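Local coordinates for monomethylamine methyltransferase mtmB1 (Methanosarcina barkeri, PDB 1NTH), which catalyses transfer of the methyl group from monomethylamine to the corrinoid cofactor of its partner protein MtmC during methanogenesis from methylamine, at residues F7-F12 with V245-K250; N96-E101 with T326-G331; I256-M261 with V286-A291. One frame throughout, in Å; residues are numbered along the deposited sequence.

Contact 3 lies between the other two, its centre about 10 Å from that of contact 1 and about 11 Å from that of contact 2, and touches both. Contacts 1 and 2, centres about 18 Å apart, do not meet. Along the chain, contact 1 closes before contact 3 opens, contact 3 nests inside the loop closed by contact 2, and contacts 1 and 2 cross. Helix 240-251 of contact 1 leads into strand 255-259 of contact 3, and contacts 2 and 3 both reach the parallel sheet of the TIM barrel. Contacts 1 and 2 lay segments 7-12 and 96-101 against the barrel, contact 3 is a step within it, and all touch neighbouring subunits.

Contact 1: F7-F12 with V245-K250; sequences FDCYDF and VIAHYK
The first turn of helix 9-18 docks on barrel helix 240-251, with Cys-9 and Tyr-10 facing Ile-246, Ala-247 and Lys-250. Cys-9 carries most of the apolar contact. Its SG sits between the backbone N and the carbonyl carbon (chi1 56°), 3.9 Å from Ala-247 CA and 4.1 Å from Lys-250 CD, while Cys-9 CB meets Ile-246 CG2 at 3.9 Å. The same sulfur lies over the rim of one face of the Tyr-10 ring. Tyr-10 reaches across with its tip, OH coming to 3.5 Å from Ala-247 CB. There a water in plane at the ring edge lies 2.7 Å from Tyr-10 OH and donates to Ala-247 O, so hydroxyl and carbonyl share one bridge. Lys-250 bends at chi3 and chi4 and gives its NZ to Ser-290 OG. Tyr-175 of a neighbouring subunit meets the Tyr-10 ring. Behind the interface, Asp-8 OD1 accepts from Asp-11 N at 3.1 Å, and Asp-8 N donates in return to the anti lone pair of Asp-11 OD2; Lys-5 salt-bridges OD2 of both aspartates. Such a reciprocal pair is a capping box, here fixing the start of an N-terminal helix laid against an outer helix of a TIM barrel.

Contact 2: N96-E101 with T326-G331; sequences NNVQKE and TDILSG
Lys-100 bends at chi2 (-63°) and then runs extended to NZ, while Asp-327 sets CG anti to its carbonyl carbon (chi1 -73°), and the two side chains cross obliquely where their charged ends meet. Lys-100 NZ donates to Asp-327 OD1 at 2.6 Å in a salt bridge, arriving on the anti side and 25° out of the carboxylate plane. Lys-100 was modelled in two conformers, so this bridge may not be permanent. Asp-327 OD2 has a second cation, Lys-115. An alanine in place of Asp-327 would probably leave both lysines without their carboxylate mate. Beside the salt bridge, Asp-327 CB lies 3.7 Å from Val-98 CG2, and Val-98 CG1 meets Ile-328 CG1 at 3.8 Å, the valine and isoleucine side chains crossing at about a right angle. Leu-329 CD1 packs against backbone, 3.6 Å from Lys-100 O. Two waters join the main chains: one donates to Gln-99 O and accepts from Leu-329 N, the other donates to Lys-100 O and Asp-327 O. An ST turn, Ile-328 N to Thr-326 OG1 at 3.1 Å, shapes the exit from helix 309-325. Val-98 also rests on Val-286 of helix 271-288 and Ile-328 on Ile-322 of helix 309-325, just before strand 330-333 enters the barrel sheet between strands 293-300 and 363-366.

Contact 3: I256-M261 with V286-A291; sequences IMDEQM and VLMSSA
Asp-258 and Ile-256 on one side, Ser-289 and Ala-291 on the other, make the close part of this contact. Ser-289 OG, anti to its own carbonyl carbon (chi1 -55°), donates to Asp-258 OD1 at 2.7 Å, approaching from the anti side and 23° out of the carboxylate plane. Asp-258 has its CG anti to the backbone N (chi1 166°), and its CB presses on Ala-291 CB at 3.6 Å, with Ser-289 CB also near at 3.9 Å. The methylene is thus packed against the turn while the carboxylate is gripped from several directions: OD2 is hydrogen-bonded to His-294 ND1 and Gln-232 NE2. Three partners hold this buried group, which probably leaves it little freedom to rotate.

Strand 255-259 belongs to the parallel barrel sheet, and segment 286-291 carries the end of helix 271-288 into the turn that starts strand 293-300. This is the return of a beta-alpha-beta crossover, the repeating step of a TIM barrel, and the two strands pair directly, with Asp-258 and Trp-293 joined by a backbone bond. Ser-290 makes the turn, leaving the helix with positive phi.

Ile-256 is fitted closely to that turn, and the two backbones come nearest where it faces Ala-291. Its CG2 lies 3.7 Å from Ser-289 O but stays 4.4 Å from Ala-291 CB, so Ile-256 packs mainly on backbone atoms. Ile-256 CD1 reaches two carbonyl oxygens, 3.8 Å from Ser-289 O and 3.9 Å from Ser-290 O. Tyr-249 and Lys-250 of helix 240-251 cover Ile-256, and Arg-108 of a neighbouring subunit packs on it and hydrogen-bonds to Ser-290 O through NH1. The loose side is at Met-288, which merely brings CE to 4.5 Å from Asp-258 OD1.

Contact 1: F7-F12 with V245-K250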
loop_
_atom_site.group_PDB
_atom_site.type_symbol
_atom_site.label_atom_id
_atom_site.label_comp_id
_atom_site.label_asym_id
_atom_site.label_seq_id
_atom_site.Cartn_x
_atom_site.Cartn_y
_atom_site.Cartn_z
ATOM N N PHE A 7 -27.727 -7.323 17.393
ATOM C CA PHE A 7 -28.498 -7.305 16.159
ATOM C C PHE A 7 -27.736 -6.745 14.960
ATOM O O PHE A 7 -26.995 -5.773 15.083
ATOM C CB PHE A 7 -29.770 -6.483 16.370
ATOM C CG PHE A 7 -30.754 -6.598 15.247
ATOM C CD1 PHE A 7 -31.731 -7.588 15.263
ATOM C CD2 PHE A 7 -30.686 -5.739 14.159
ATOM C CE1 PHE A 7 -32.625 -7.718 14.204
ATOM C CE2 PHE A 7 -31.572 -5.861 13.095
ATOM C CZ PHE A 7 -32.546 -6.854 13.120
ATOM N N ASP A 8 -27.918 -7.372 13.801
ATOM C CA ASP A 8 -27.289 -6.897 12.572
ATOM C C ASP A 8 -28.178 -7.169 11.361
ATOM O O ASP A 8 -29.252 -7.767 11.488
ATOM C CB ASP A 8 -25.894 -7.517 12.372
ATOM C CG ASP A 8 -25.914 -9.032 12.331
ATOM O OD1 ASP A 8 -26.909 -9.610 11.846
ATOM O OD2 ASP A 8 -24.914 -9.647 12.771
ATOM N N CYS A 9 -27.730 -6.718 10.194
ATOM C CA CYS A 9 -28.480 -6.880 8.951
ATOM C C CYS A 9 -28.854 -8.328 8.642
ATOM O O CYS A 9 -29.862 -8.585 7.982
ATOM C CB CYS A 9 -27.687 -6.287 7.777
ATOM S SG CYS A 9 -26.013 -6.962 7.575
ATOM N N TYR A 10 -28.046 -9.273 9.116
ATOM C CA TYR A 10 -28.324 -10.680 8.868
ATOM C C TYR A 10 -29.539 -11.117 9.678
ATOM O O TYR A 10 -30.386 -11.864 9.182
ATOM C CB TYR A 10 -27.100 -11.529 9.217
ATOM C CG TYR A 10 -25.875 -11.094 8.449
ATOM C CD1 TYR A 10 -24.898 -10.299 9.049
ATOM C CD2 TYR A 10 -25.724 -11.422 7.103
ATOM C CE1 TYR A 10 -23.801 -9.836 8.325
ATOM C CE2 TYR A 10 -24.628 -10.964 6.368
ATOM C CZ TYR A 10 -23.675 -10.171 6.985
ATOM O OH TYR A 10 -22.603 -9.703 6.258
ATOM N N ASP A 11 -29.624 -10.651 10.920
ATOM C CA ASP A 11 -30.767 -10.981 11.765
ATOM C C ASP A 11 -32.005 -10.336 11.156
ATOM O O ASP A 11 -33.098 -10.900 11.204
ATOM C CB ASP A 11 -30.584 -10.437 13.182
ATOM C CG ASP A 11 -29.416 -11.062 13.904
ATOM O OD1 ASP A 11 -29.362 -12.307 13.979
ATOM O OD2 ASP A 11 -28.555 -10.305 14.401
ATOM N N PHE A 12 -31.832 -9.146 10.590
ATOM C CA PHE A 12 -32.959 -8.452 9.987
ATOM C C PHE A 12 -33.538 -9.294 8.859
ATOM O O PHE A 12 -34.750 -9.504 8.791
ATOM C CB PHE A 12 -32.542 -7.092 9.429
ATOM C CG PHE A 12 -33.710 -6.224 9.069
ATOM C CD1 PHE A 12 -34.235 -5.331 9.995
ATOM C CD2 PHE A 12 -34.331 -6.356 7.834
ATOM C CE1 PHE A 12 -35.372 -4.585 9.698
ATOM C CE2 PHE A 12 -35.469 -5.615 7.526
ATOM C CZ PHE A 12 -35.989 -4.727 8.461
ATOM N N VAL A 245 -26.671 -4.011 0.928
ATOM C CA VAL A 245 -25.672 -2.951 0.823
ATOM C C VAL A 245 -24.970 -2.780 2.171
ATOM O O VAL A 245 -23.750 -2.582 2.232
ATOM C CB VAL A 245 -26.315 -1.616 0.384
ATOM C CG1 VAL A 245 -25.322 -0.476 0.542
ATOM C CG2 VAL A 245 -26.753 -1.712 -1.071
ATOM N N ILE A 246 -25.737 -2.868 3.253
ATOM C CA ILE A 246 -25.174 -2.745 4.593
ATOM C C ILE A 246 -24.142 -3.845 4.840
ATOM O O ILE A 246 -23.070 -3.588 5.386
ATOM C CB ILE A 246 -26.279 -2.842 5.671
ATOM C CG1 ILE A 246 -27.142 -1.578 5.633
ATOM C CG2 ILE A 246 -25.652 -3.035 7.054
ATOM C CD1 ILE A 246 -28.510 -1.746 6.285
ATOM N N ALA A 247 -24.468 -5.071 4.438
ATOM C CA ALA A 247 -23.553 -6.197 4.628
ATOM C C ALA A 247 -22.239 -5.942 3.902
ATOM O O ALA A 247 -21.167 -6.317 4.380
ATOM C CB ALA A 247 -24.189 -7.479 4.109
ATOM N N HIS A 248 -22.338 -5.318 2.736
ATOM C CA HIS A 248 -21.165 -4.999 1.932
ATOM C C HIS A 248 -20.295 -3.941 2.616
ATOM O O HIS A 248 -19.073 -4.105 2.722
ATOM C CB HIS A 248 -21.615 -4.515 0.550
ATOM C CG HIS A 248 -20.541 -3.823 -0.227
ATOM N ND1 HIS A 248 -20.588 -2.478 -0.519
ATOM C CD2 HIS A 248 -19.389 -4.288 -0.765
ATOM C CE1 HIS A 248 -19.509 -2.142 -1.206
ATOM N NE2 HIS A 248 -18.767 -3.223 -1.368
ATOM N N TYR A 249 -20.916 -2.861 3.082
ATOM C CA TYR A 249 -20.170 -1.796 3.759
ATOM C C TYR A 249 -19.449 -2.351 4.991
ATOM O O TYR A 249 -18.277 -2.050 5.226
ATOM C CB TYR A 249 -21.115 -0.670 4.200
ATOM C CG TYR A 249 -21.751 0.145 3.086
ATOM C CD1 TYR A 249 -22.893 0.905 3.341
ATOM C CD2 TYR A 249 -21.206 0.191 1.800
ATOM C CE1 TYR A 249 -23.480 1.695 2.352
ATOM C CE2 TYR A 249 -21.792 0.984 0.792
ATOM C CZ TYR A 249 -22.927 1.731 1.085
ATOM O OH TYR A 249 -23.515 2.523 0.118
ATOM N N LYS A 250 -20.154 -3.160 5.778
ATOM C CA LYS A 250 -19.569 -3.754 6.978
ATOM C C LYS A 250 -18.391 -4.644 6.613
ATOM O O LYS A 250 -17.346 -4.603 7.266
ATOM C CB LYS A 250 -20.615 -4.588 7.723
ATOM C CG LYS A 250 -21.713 -3.763 8.390
ATOM C CD LYS A 250 -22.902 -4.633 8.787
ATOM C CE LYS A 250 -22.547 -5.665 9.851
ATOM N NZ LYS A 250 -22.183 -5.029 11.150
HETATM O O HOH W 1 -20.785 -7.790 6.741
#

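Contact 2: N96-E101 with T326-G331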
loop_
_atom_site.group_PDB
_atom_site.type_symbol
_atom_site.label_atom_id
_atom_site.label_comp_id
_atom_site.label_asym_id
_atom_site.label_seq_id
_atom_site.Cartn_x
_atom_site.Cartn_y
_atom_site.Cartn_z
ATOM N N ASN A 96 -26.072 1.428 23.490
ATOM C CA ASN A 96 -24.950 1.444 24.427
ATOM C C ASN A 96 -23.586 1.218 23.789
ATOM O O ASN A 96 -22.560 1.346 24.460
ATOM C CB ASN A 96 -25.156 0.394 25.526
ATOM C CG ASN A 96 -26.268 0.763 26.489
ATOM O OD1 ASN A 96 -26.475 1.937 26.789
ATOM N ND2 ASN A 96 -26.975 -0.241 26.998
ATOM N N ASN A 97 -23.564 0.887 22.504
ATOM C CA ASN A 97 -22.295 0.632 21.827
ATOM C C ASN A 97 -22.204 1.287 20.456
ATOM O O ASN A 97 -21.935 0.620 19.460
ATOM C CB ASN A 97 -22.074 -0.878 21.691
ATOM C CG ASN A 97 -21.939 -1.569 23.036
ATOM O OD1 ASN A 97 -22.859 -2.249 23.505
ATOM N ND2 ASN A 97 -20.794 -1.383 23.673
ATOM N N VAL A 98 -22.430 2.594 20.404
ATOM C CA VAL A 98 -22.360 3.311 19.142
ATOM C C VAL A 98 -20.937 3.797 18.909
ATOM O O VAL A 98 -20.143 3.879 19.845
ATOM C CB VAL A 98 -23.317 4.526 19.128
ATOM C CG1 VAL A 98 -24.760 4.046 19.244
ATOM C CG2 VAL A 98 -22.981 5.477 20.269
ATOM N N GLN A 99 -20.617 4.108 17.657
ATOM C CA GLN A 99 -19.288 4.605 17.322
ATOM C C GLN A 99 -19.130 5.971 17.983
ATOM O O GLN A 99 -19.995 6.836 17.851
ATOM C CB GLN A 99 -19.132 4.709 15.805
ATOM C CG GLN A 99 -17.758 5.176 15.351
ATOM C CD GLN A 99 -17.283 4.461 14.102
ATOM O OE1 GLN A 99 -18.085 3.925 13.334
ATOM N NE2 GLN A 99 -15.970 4.455 13.886
ATOM N N LYS A 100 -18.022 6.155 18.698
ATOM C CA LYS A 100 -17.770 7.394 19.424
ATOM C C LYS A 100 -17.266 8.537 18.558
ATOM O O LYS A 100 -17.663 9.688 18.740
ATOM C CB LYS A 100 -16.761 7.143 20.546
ATOM C CG LYS A 100 -17.212 6.137 21.589
ATOM C CD LYS A 100 -18.438 6.625 22.336
ATOM C CE LYS A 100 -18.796 5.672 23.460
ATOM N NZ LYS A 100 -20.001 6.112 24.214
ATOM N N GLU A 101 -16.381 8.215 17.623
ATOM C CA GLU A 101 -15.808 9.219 16.737
ATOM C C GLU A 101 -15.176 8.511 15.551
ATOM O O GLU A 101 -15.038 7.288 15.546
ATOM C CB GLU A 101 -14.735 10.022 17.482
ATOM C CG GLU A 101 -13.498 9.207 17.844
ATOM C CD GLU A 101 -12.465 10.015 18.617
ATOM O OE1 GLU A 101 -12.593 10.127 19.855
ATOM O OE2 GLU A 101 -11.529 10.546 17.984
ATOM N N THR A 326 -27.917 9.996 24.179
ATOM C CA THR A 326 -27.108 8.976 23.512
ATOM C C THR A 326 -25.823 9.604 23.003
ATOM O O THR A 326 -25.635 10.821 23.081
ATOM C CB THR A 326 -27.818 8.347 22.284
ATOM O OG1 THR A 326 -27.713 9.234 21.163
ATOM C CG2 THR A 326 -29.287 8.086 22.579
ATOM N N ASP A 327 -24.945 8.759 22.475
ATOM C CA ASP A 327 -23.682 9.213 21.919
ATOM C C ASP A 327 -23.706 9.031 20.404
ATOM O O ASP A 327 -22.668 9.036 19.747
ATOM C CB ASP A 327 -22.529 8.423 22.538
ATOM C CG ASP A 327 -22.267 8.819 23.979
ATOM O OD1 ASP A 327 -21.740 7.983 24.739
ATOM O OD2 ASP A 327 -22.577 9.972 24.348
ATOM N N ILE A 328 -24.907 8.876 19.851
ATOM C CA ILE A 328 -25.075 8.698 18.412
ATOM C C ILE A 328 -24.631 9.939 17.644
ATOM O O ILE A 328 -25.099 11.042 17.914
ATOM C CB ILE A 328 -26.557 8.408 18.057
ATOM C CG1 ILE A 328 -26.987 7.077 18.679
ATOM C CG2 ILE A 328 -26.736 8.364 16.539
ATOM C CD1 ILE A 328 -28.472 6.762 18.498
ATOM N N LEU A 329 -23.726 9.755 16.687
ATOM C CA LEU A 329 -23.244 10.866 15.870
ATOM C C LEU A 329 -24.262 11.095 14.755
ATOM O O LEU A 329 -24.760 10.136 14.163
ATOM C CB LEU A 329 -21.870 10.531 15.279
ATOM C CG LEU A 329 -20.768 10.318 16.326
ATOM C CD1 LEU A 329 -19.522 9.739 15.650
ATOM C CD2 LEU A 329 -20.455 11.637 17.018
ATOM N N SER A 330 -24.574 12.354 14.463
ATOM C CA SER A 330 -25.572 12.631 13.433
ATOM C C SER A 330 -25.343 13.891 12.612
ATOM O O SER A 330 -24.480 14.713 12.913
ATOM C CB SER A 330 -26.955 12.722 14.076
ATOM O OG SER A 330 -27.077 13.930 14.805
ATOM N N GLY A 331 -26.143 14.032 11.564
ATOM C CA GLY A 331 -26.040 15.198 10.713
ATOM C C GLY A 331 -27.410 15.496 10.145
ATOM O O GLY A 331 -28.359 14.748 10.394
HETATM O O HOH W 2 -22.357 7.143 16.297
HETATM O O HOH W 3 -20.139 9.957 20.319
#

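Contact 3: I256-M261 with V286-A291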
loop_
_atom_site.group_PDB
_atom_site.type_symbol
_atom_site.label_atom_id
_atom_site.label_comp_id
_atom_site.label_asym_id
_atom_site.label_seq_id
_atom_site.Cartn_x
_atom_site.Cartn_y
_atom_site.Cartn_z
ATOM N N ILE A 256 -20.122 3.938 7.811
ATOM C CA ILE A 256 -21.499 3.878 7.328
ATOM C C ILE A 256 -22.374 5.042 7.768
ATOM O O ILE A 256 -22.451 5.362 8.956
ATOM C CB ILE A 256 -22.179 2.564 7.790
ATOM C CG1 ILE A 256 -21.464 1.362 7.166
ATOM C CG2 ILE A 256 -23.658 2.569 7.403
ATOM C CD1 ILE A 256 -21.976 0.020 7.658
ATOM N N MET A 257 -23.024 5.676 6.796
ATOM C CA MET A 257 -23.942 6.769 7.081
ATOM C C MET A 257 -25.347 6.303 6.722
ATOM O O MET A 257 -25.669 6.124 5.548
ATOM C CB MET A 257 -23.611 8.021 6.263
ATOM C CG MET A 257 -24.570 9.181 6.565
ATOM S SD MET A 257 -24.713 10.390 5.234
ATOM C CE MET A 257 -25.855 9.521 4.142
ATOM N N ASP A 258 -26.165 6.077 7.743
ATOM C CA ASP A 258 -27.548 5.671 7.535
ATOM C C ASP A 258 -28.337 6.974 7.470
ATOM O O ASP A 258 -28.063 7.901 8.229
ATOM C CB ASP A 258 -28.021 4.824 8.718
ATOM C CG ASP A 258 -29.528 4.647 8.753
ATOM O OD1 ASP A 258 -30.016 3.565 8.362
ATOM O OD2 ASP A 258 -30.220 5.598 9.172
ATOM N N GLU A 259 -29.295 7.066 6.556
ATOM C CA GLU A 259 -30.087 8.284 6.458
ATOM C C GLU A 259 -31.580 7.991 6.446
ATOM O O GLU A 259 -32.008 6.922 6.018
ATOM C CB GLU A 259 -29.727 9.063 5.190
ATOM C CG GLU A 259 -30.120 8.378 3.897
ATOM C CD GLU A 259 -29.856 9.244 2.683
ATOM O OE1 GLU A 259 -30.243 8.841 1.567
ATOM O OE2 GLU A 259 -29.258 10.329 2.847
ATOM N N GLN A 260 -32.359 8.941 6.948
ATOM C CA GLN A 260 -33.811 8.819 6.945
ATOM C C GLN A 260 -34.338 10.241 6.912
ATOM O O GLN A 260 -33.815 11.128 7.593
ATOM C CB GLN A 260 -34.323 8.076 8.184
ATOM C CG GLN A 260 -35.678 7.383 7.955
ATOM C CD GLN A 260 -36.874 8.281 8.231
ATOM O OE1 GLN A 260 -37.892 8.215 7.534
ATOM N NE2 GLN A 260 -36.768 9.108 9.262
ATOM N N MET A 261 -35.354 10.464 6.092
ATOM C CA MET A 261 -35.932 11.788 5.950
ATOM C C MET A 261 -37.416 11.741 6.283
ATOM O O MET A 261 -38.255 11.604 5.394
ATOM C CB MET A 261 -35.724 12.288 4.521
ATOM C CG MET A 261 -34.252 12.424 4.114
ATOM S SD MET A 261 -33.345 10.855 3.921
ATOM C CE MET A 261 -33.882 10.356 2.272
ATOM N N VAL A 286 -28.383 2.732 14.186
ATOM C CA VAL A 286 -27.287 1.993 14.812
ATOM C C VAL A 286 -27.632 0.540 15.111
ATOM O O VAL A 286 -26.778 -0.250 15.509
ATOM C CB VAL A 286 -26.822 2.692 16.118
ATOM C CG1 VAL A 286 -26.370 4.106 15.803
ATOM C CG2 VAL A 286 -27.951 2.717 17.152
ATOM N N LEU A 287 -28.890 0.191 14.887
ATOM C CA LEU A 287 -29.374 -1.155 15.143
ATOM C C LEU A 287 -29.409 -1.967 13.849
ATOM O O LEU A 287 -28.701 -2.963 13.701
ATOM C CB LEU A 287 -30.773 -1.043 15.765
ATOM C CG LEU A 287 -31.541 -2.220 16.358
ATOM C CD1 LEU A 287 -30.721 -2.921 17.422
ATOM C CD2 LEU A 287 -32.841 -1.687 16.959
ATOM N N MET A 288 -30.223 -1.522 12.902
ATOM C CA MET A 288 -30.379 -2.208 11.629
ATOM C C MET A 288 -29.228 -1.989 10.645
ATOM O O MET A 288 -28.793 -2.923 9.969
ATOM C CB MET A 288 -31.694 -1.756 10.984
ATOM C CG MET A 288 -31.980 -2.323 9.603
ATOM S SD MET A 288 -33.425 -1.523 8.842
ATOM C CE MET A 288 -32.680 -0.014 8.222
ATOM N N SER A 289 -28.729 -0.760 10.574
ATOM C CA SER A 289 -27.676 -0.423 9.619
ATOM C C SER A 289 -26.244 -0.403 10.130
ATOM O O SER A 289 -25.331 -0.136 9.350
ATOM C CB SER A 289 -27.972 0.940 8.990
ATOM O OG SER A 289 -29.265 0.965 8.414
ATOM N N SER A 290 -26.041 -0.684 11.415
ATOM C CA SER A 290 -24.697 -0.661 11.999
ATOM C C SER A 290 -24.025 0.664 11.639
ATOM O O SER A 290 -22.814 0.727 11.426
ATOM C CB SER A 290 -23.854 -1.823 11.461
ATOM O OG SER A 290 -24.392 -3.077 11.851
ATOM N N ALA A 291 -24.821 1.724 11.588
ATOM C CA ALA A 291 -24.318 3.042 11.214
ATOM C C ALA A 291 -23.232 3.631 12.106
ATOM O O ALA A 291 -23.223 3.428 13.323
ATOM C CB ALA A 291 -25.479 4.031 11.129
#